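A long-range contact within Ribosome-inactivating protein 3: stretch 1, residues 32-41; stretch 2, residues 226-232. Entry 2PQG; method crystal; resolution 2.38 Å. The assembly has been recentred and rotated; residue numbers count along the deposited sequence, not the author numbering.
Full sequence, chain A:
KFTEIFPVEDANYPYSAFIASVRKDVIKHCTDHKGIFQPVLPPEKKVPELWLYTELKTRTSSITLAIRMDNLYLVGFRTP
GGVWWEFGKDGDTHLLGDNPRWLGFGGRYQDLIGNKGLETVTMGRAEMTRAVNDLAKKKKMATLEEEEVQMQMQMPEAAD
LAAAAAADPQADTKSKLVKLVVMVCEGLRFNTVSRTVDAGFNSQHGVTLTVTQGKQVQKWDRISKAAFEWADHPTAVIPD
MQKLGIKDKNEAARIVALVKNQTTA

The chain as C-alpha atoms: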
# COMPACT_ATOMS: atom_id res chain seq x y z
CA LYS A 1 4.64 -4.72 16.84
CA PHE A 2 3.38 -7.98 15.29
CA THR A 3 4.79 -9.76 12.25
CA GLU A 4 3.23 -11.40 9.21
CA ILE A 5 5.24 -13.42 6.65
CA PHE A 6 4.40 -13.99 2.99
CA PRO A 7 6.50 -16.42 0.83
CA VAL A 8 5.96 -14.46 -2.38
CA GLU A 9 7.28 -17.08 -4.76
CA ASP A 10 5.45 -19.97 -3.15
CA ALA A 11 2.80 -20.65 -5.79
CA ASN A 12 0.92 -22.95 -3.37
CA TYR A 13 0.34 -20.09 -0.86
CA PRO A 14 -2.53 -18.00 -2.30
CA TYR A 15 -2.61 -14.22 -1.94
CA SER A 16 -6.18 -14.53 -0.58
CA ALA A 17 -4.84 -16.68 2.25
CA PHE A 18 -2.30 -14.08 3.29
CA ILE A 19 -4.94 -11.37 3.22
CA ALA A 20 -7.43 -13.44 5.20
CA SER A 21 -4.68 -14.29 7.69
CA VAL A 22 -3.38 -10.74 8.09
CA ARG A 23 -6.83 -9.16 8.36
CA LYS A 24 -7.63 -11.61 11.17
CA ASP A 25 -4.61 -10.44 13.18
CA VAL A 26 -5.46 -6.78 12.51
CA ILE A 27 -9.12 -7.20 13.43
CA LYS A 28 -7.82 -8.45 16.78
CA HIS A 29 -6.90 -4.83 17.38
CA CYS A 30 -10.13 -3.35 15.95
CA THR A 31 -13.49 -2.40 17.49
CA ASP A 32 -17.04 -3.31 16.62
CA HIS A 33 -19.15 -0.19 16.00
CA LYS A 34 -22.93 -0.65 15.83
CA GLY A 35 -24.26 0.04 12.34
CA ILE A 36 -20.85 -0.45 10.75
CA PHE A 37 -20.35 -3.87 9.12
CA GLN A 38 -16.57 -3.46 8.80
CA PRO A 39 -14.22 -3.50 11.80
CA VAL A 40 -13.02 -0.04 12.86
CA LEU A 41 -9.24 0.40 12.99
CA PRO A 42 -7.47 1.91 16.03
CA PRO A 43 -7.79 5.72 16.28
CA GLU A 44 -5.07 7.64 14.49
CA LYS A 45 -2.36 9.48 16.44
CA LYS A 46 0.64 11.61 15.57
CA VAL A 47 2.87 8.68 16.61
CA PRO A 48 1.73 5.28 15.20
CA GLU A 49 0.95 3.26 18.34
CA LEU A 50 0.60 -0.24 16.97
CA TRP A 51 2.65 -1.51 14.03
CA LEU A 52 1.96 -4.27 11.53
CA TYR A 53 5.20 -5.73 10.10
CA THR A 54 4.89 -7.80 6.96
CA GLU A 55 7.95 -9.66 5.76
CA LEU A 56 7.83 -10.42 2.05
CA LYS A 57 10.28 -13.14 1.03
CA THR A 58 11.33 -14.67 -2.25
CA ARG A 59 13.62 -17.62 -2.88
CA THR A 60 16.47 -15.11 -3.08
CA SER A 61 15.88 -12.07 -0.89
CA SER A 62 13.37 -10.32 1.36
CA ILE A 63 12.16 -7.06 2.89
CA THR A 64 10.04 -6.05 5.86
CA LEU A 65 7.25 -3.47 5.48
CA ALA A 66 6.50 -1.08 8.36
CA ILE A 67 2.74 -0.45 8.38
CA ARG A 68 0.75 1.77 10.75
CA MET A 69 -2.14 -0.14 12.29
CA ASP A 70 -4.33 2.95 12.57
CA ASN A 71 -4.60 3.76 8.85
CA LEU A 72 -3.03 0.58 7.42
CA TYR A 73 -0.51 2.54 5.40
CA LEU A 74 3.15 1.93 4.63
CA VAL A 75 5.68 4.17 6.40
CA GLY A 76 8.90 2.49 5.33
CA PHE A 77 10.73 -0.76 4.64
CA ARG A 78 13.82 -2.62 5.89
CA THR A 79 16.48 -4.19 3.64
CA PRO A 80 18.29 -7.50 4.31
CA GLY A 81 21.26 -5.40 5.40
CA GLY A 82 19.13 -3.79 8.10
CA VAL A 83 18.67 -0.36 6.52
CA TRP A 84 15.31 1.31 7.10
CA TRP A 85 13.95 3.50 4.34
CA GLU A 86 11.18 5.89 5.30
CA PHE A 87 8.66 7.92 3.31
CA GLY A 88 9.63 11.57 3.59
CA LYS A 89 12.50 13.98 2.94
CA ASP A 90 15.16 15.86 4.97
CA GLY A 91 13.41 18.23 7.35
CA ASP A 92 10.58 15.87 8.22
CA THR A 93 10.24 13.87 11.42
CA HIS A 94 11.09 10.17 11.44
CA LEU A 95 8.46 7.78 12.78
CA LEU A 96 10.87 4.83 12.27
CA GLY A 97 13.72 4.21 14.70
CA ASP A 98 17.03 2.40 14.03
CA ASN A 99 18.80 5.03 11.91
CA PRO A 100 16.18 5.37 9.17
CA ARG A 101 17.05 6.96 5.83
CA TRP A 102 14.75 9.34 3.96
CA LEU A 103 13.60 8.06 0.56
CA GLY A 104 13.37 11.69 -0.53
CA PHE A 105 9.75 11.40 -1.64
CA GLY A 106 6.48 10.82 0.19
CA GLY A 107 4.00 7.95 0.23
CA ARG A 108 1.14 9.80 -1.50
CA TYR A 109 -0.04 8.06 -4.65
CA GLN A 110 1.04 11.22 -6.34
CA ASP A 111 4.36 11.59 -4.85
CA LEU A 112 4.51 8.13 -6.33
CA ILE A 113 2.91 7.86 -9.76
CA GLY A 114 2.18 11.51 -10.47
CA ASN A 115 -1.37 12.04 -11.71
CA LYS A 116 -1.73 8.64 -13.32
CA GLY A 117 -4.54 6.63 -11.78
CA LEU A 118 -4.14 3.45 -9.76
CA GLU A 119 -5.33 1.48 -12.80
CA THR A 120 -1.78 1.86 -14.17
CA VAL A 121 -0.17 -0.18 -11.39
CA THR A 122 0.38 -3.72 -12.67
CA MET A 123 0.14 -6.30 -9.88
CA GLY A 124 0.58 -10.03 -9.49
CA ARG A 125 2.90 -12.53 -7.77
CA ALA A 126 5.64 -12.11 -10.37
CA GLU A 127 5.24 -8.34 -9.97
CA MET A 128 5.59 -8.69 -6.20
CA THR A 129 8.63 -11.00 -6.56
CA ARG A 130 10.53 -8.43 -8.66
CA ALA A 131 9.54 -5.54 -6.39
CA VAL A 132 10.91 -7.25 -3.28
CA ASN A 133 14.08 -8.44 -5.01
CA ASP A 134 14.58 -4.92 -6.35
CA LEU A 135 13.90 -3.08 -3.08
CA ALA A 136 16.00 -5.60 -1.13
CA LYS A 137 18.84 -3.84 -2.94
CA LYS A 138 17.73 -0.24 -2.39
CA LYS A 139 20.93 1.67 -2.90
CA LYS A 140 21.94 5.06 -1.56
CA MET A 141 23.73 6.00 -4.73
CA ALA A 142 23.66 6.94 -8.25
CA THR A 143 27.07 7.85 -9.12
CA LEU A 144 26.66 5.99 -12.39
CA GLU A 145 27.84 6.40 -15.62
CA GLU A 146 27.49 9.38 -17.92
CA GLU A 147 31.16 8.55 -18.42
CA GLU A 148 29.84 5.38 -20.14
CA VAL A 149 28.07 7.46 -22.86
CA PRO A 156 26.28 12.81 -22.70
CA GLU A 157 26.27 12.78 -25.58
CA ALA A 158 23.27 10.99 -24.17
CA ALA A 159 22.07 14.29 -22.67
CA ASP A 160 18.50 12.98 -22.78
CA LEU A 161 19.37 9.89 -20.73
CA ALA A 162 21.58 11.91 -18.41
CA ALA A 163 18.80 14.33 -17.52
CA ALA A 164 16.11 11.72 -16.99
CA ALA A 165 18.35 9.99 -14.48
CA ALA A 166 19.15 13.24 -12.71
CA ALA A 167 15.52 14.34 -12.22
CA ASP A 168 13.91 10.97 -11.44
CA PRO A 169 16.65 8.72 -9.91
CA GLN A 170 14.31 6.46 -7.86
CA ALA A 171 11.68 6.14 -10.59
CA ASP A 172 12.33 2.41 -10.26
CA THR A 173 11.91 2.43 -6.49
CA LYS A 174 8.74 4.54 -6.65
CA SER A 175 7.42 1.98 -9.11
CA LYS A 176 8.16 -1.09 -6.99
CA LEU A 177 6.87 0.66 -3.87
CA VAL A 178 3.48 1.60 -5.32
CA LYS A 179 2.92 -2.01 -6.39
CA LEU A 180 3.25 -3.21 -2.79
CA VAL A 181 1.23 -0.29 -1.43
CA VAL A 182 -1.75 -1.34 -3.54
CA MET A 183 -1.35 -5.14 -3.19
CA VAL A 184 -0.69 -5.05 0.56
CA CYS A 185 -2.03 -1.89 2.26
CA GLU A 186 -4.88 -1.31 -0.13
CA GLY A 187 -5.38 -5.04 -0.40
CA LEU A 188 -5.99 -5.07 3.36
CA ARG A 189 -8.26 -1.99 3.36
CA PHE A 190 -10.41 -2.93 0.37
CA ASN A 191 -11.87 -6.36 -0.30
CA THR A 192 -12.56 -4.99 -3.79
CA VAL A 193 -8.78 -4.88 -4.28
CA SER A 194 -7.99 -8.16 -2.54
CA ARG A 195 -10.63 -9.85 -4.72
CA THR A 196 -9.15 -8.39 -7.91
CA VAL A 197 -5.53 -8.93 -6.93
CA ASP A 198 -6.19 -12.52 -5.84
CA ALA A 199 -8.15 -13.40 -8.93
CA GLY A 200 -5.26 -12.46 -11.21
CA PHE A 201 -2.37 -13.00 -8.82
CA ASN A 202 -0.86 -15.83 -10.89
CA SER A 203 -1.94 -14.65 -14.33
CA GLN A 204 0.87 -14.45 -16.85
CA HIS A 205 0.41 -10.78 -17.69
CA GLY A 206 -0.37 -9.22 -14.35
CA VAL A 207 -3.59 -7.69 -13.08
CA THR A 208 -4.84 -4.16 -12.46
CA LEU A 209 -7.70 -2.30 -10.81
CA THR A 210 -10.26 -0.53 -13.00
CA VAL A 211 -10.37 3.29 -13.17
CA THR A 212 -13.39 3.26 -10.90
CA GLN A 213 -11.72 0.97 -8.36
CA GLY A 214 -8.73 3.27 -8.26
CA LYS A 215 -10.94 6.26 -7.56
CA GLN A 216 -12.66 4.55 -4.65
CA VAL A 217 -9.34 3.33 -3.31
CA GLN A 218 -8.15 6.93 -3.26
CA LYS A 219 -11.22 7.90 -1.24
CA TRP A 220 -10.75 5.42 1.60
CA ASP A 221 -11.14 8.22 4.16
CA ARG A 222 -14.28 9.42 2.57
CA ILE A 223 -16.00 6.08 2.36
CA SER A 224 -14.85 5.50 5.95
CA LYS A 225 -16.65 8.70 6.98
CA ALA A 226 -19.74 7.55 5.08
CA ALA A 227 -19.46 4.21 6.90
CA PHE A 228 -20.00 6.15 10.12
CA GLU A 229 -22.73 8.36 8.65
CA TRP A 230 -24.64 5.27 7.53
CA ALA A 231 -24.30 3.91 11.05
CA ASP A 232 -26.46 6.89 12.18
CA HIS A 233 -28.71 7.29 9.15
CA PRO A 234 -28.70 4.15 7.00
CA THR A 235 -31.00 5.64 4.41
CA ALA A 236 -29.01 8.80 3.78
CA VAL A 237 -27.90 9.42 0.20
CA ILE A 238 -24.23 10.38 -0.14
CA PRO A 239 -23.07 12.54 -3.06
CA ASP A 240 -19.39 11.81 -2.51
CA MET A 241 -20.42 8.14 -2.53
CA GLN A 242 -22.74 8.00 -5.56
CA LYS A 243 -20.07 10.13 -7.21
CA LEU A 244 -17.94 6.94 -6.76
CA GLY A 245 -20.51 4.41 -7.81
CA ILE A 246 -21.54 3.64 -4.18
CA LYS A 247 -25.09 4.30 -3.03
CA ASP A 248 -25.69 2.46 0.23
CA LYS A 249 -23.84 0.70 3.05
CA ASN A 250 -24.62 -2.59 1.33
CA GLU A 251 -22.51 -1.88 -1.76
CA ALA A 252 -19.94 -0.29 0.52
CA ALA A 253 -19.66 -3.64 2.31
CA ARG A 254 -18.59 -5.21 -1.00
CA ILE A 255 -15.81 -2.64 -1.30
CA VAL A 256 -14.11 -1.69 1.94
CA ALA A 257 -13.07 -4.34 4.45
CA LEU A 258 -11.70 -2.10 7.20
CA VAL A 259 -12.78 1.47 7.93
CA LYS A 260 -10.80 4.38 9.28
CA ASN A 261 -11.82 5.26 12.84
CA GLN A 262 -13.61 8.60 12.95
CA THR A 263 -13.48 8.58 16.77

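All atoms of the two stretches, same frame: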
# COMPACT_ATOMS: atom_id res chain seq x y z
N ASP A 32 -15.80 -3.06 17.31
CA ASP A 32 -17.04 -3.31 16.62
C ASP A 32 -17.99 -2.14 16.90
O ASP A 32 -18.44 -1.96 18.02
CB ASP A 32 -17.66 -4.63 17.10
CG ASP A 32 -18.92 -5.00 16.32
OD1 ASP A 32 -19.49 -6.08 16.58
OD2 ASP A 32 -19.34 -4.21 15.44
N HIS A 33 -18.25 -1.33 15.87
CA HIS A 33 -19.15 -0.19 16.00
C HIS A 33 -20.52 -0.62 15.48
O HIS A 33 -20.62 -1.23 14.41
CB HIS A 33 -18.63 0.99 15.18
CG HIS A 33 -19.21 2.32 15.58
ND1 HIS A 33 -18.57 3.17 16.45
CD2 HIS A 33 -20.34 2.95 15.20
CE1 HIS A 33 -19.29 4.27 16.60
NE2 HIS A 33 -20.37 4.17 15.85
N LYS A 34 -21.57 -0.30 16.23
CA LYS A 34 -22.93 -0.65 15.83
C LYS A 34 -23.29 0.10 14.54
O LYS A 34 -23.03 1.30 14.42
CB LYS A 34 -23.91 -0.28 16.95
CG LYS A 34 -25.36 -0.69 16.69
CD LYS A 34 -26.35 0.17 17.47
CE LYS A 34 -26.61 -0.37 18.87
NZ LYS A 34 -25.36 -0.49 19.68
N GLY A 35 -23.88 -0.60 13.58
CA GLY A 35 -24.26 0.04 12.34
C GLY A 35 -23.16 0.07 11.29
O GLY A 35 -23.38 0.52 10.17
N ILE A 36 -21.98 -0.41 11.66
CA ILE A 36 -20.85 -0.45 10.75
C ILE A 36 -20.40 -1.91 10.57
O ILE A 36 -19.80 -2.50 11.47
CB ILE A 36 -19.66 0.39 11.31
CG1 ILE A 36 -20.11 1.83 11.54
CG2 ILE A 36 -18.50 0.37 10.33
CD1 ILE A 36 -19.00 2.78 11.98
N PHE A 37 -20.71 -2.48 9.41
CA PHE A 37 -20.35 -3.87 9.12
C PHE A 37 -18.86 -4.13 9.29
O PHE A 37 -18.47 -5.09 9.95
CB PHE A 37 -20.77 -4.23 7.69
CG PHE A 37 -22.26 -4.29 7.48
CD1 PHE A 37 -22.80 -4.03 6.22
CD2 PHE A 37 -23.12 -4.63 8.52
CE1 PHE A 37 -24.18 -4.10 6.00
CE2 PHE A 37 -24.50 -4.70 8.32
CZ PHE A 37 -25.03 -4.43 7.05
N GLN A 38 -18.01 -3.28 8.71
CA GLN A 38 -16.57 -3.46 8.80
C GLN A 38 -15.97 -3.09 10.14
O GLN A 38 -16.47 -2.21 10.84
CB GLN A 38 -15.84 -2.62 7.75
CG GLN A 38 -16.31 -2.80 6.32
CD GLN A 38 -17.45 -1.88 5.96
OE1 GLN A 38 -18.05 -1.23 6.82
NE2 GLN A 38 -17.77 -1.83 4.67
N PRO A 39 -14.89 -3.78 10.53
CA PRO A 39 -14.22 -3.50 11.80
C PRO A 39 -13.62 -2.10 11.70
O PRO A 39 -13.19 -1.68 10.62
CB PRO A 39 -13.14 -4.57 11.86
CG PRO A 39 -13.80 -5.73 11.23
CD PRO A 39 -14.48 -5.11 10.03
N VAL A 40 -13.57 -1.39 12.82
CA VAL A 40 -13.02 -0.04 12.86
C VAL A 40 -11.60 -0.09 13.40
O VAL A 40 -11.37 -0.57 14.52
CB VAL A 40 -13.87 0.86 13.78
CG1 VAL A 40 -13.42 2.30 13.65
CG2 VAL A 40 -15.33 0.72 13.42
N LEU A 41 -10.65 0.40 12.61
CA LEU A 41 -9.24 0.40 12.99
C LEU A 41 -8.97 1.29 14.20
O LEU A 41 -9.79 2.14 14.55
CB LEU A 41 -8.38 0.86 11.81
CG LEU A 41 -8.43 -0.05 10.59
CD1 LEU A 41 -7.70 0.61 9.44
CD2 LEU A 41 -7.80 -1.39 10.91
N ALA A 226 -18.40 7.95 5.46
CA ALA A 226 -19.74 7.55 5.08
C ALA A 226 -20.14 6.31 5.89
O ALA A 226 -21.30 6.17 6.29
CB ALA A 226 -19.81 7.23 3.59
N ALA A 227 -19.18 5.42 6.13
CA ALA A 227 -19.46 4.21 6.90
C ALA A 227 -20.08 4.61 8.23
O ALA A 227 -21.06 4.01 8.67
CB ALA A 227 -18.18 3.43 7.12
N PHE A 228 -19.50 5.64 8.84
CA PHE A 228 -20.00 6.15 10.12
C PHE A 228 -21.32 6.90 9.98
O PHE A 228 -22.19 6.80 10.86
CB PHE A 228 -18.95 7.06 10.77
CG PHE A 228 -17.90 6.32 11.56
CD1 PHE A 228 -16.91 5.58 10.91
CD2 PHE A 228 -17.90 6.36 12.95
CE1 PHE A 228 -15.95 4.89 11.64
CE2 PHE A 228 -16.95 5.67 13.69
CZ PHE A 228 -15.96 4.94 13.04
N GLU A 229 -21.48 7.64 8.89
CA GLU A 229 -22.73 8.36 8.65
C GLU A 229 -23.89 7.39 8.45
O GLU A 229 -25.01 7.66 8.89
CB GLU A 229 -22.61 9.26 7.42
CG GLU A 229 -23.95 9.87 7.01
CD GLU A 229 -23.85 10.85 5.86
OE1 GLU A 229 -24.91 11.25 5.33
OE2 GLU A 229 -22.71 11.23 5.48
N TRP A 230 -23.62 6.27 7.78
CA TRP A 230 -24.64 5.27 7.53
C TRP A 230 -24.97 4.48 8.78
O TRP A 230 -25.99 3.80 8.85
CB TRP A 230 -24.22 4.34 6.38
CG TRP A 230 -24.56 4.90 5.02
CD1 TRP A 230 -25.69 5.59 4.68
CD2 TRP A 230 -23.79 4.78 3.83
NE1 TRP A 230 -25.66 5.91 3.34
CE2 TRP A 230 -24.50 5.43 2.80
CE3 TRP A 230 -22.56 4.19 3.53
CZ2 TRP A 230 -24.03 5.50 1.49
CZ3 TRP A 230 -22.08 4.26 2.22
CH2 TRP A 230 -22.82 4.91 1.22
N ALA A 231 -24.08 4.57 9.76
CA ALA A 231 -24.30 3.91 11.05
C ALA A 231 -25.45 4.71 11.73
O ALA A 231 -26.32 4.13 12.38
CB ALA A 231 -23.06 4.01 11.92
N ASP A 232 -25.44 6.03 11.58
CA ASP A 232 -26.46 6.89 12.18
C ASP A 232 -27.74 6.97 11.34
O ASP A 232 -28.83 6.83 11.88
CB ASP A 232 -25.91 8.30 12.41
CG ASP A 232 -24.92 8.38 13.56
OD1 ASP A 232 -24.35 9.46 13.80
OD2 ASP A 232 -24.72 7.35 14.24
O HOH W 1 -22.20 1.93 8.10

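Stretch 1 is irregular, bent by a type II turn from His33 to Ile36 and closed by the backbone hydrogen bond from Ile36 N to His33 O (3.2 Å). Stretch 2 is helical throughout. The backbones come closest at Gly35 and Ala231, whose CA atoms lie 4.1 Å apart, and glycine is doubly required: its positive phi would jam a CB against the preceding carbonyl, and that CB would sit 2.9 Å from Ala231 CA. The methyl of Ala231 is directed at the turn, its CB 3.7 Å from Lys34 O.

No direct hydrogen bond crosses the contact. One water bridges, donating to Gly35 O (2.8 Å) and to Ala227 O (a short 2.4 Å).

The rest is packing of side chains, chiefly Ile36 and Phe228. Ile36's m,t rotamer carries CD1 over the face of the Phe228 ring, 3.5 Å from the centroid and nearly on the ring normal, while Ile36 CG1 lies 3.7 Å from Ala231 CB. Ala227 and Ala231, one helical turn apart, leave room for this branched side chain. Phe228 serves three partners: Ile36 covers a face, Val40 CG1 meets Phe228 CZ near the ring plane at 3.7 Å, and the edge of Phe228 points toward the face of His33, with ring centroids 5.0 Å apart. Ile36 and Val40 are buried, whereas His33 is exposed.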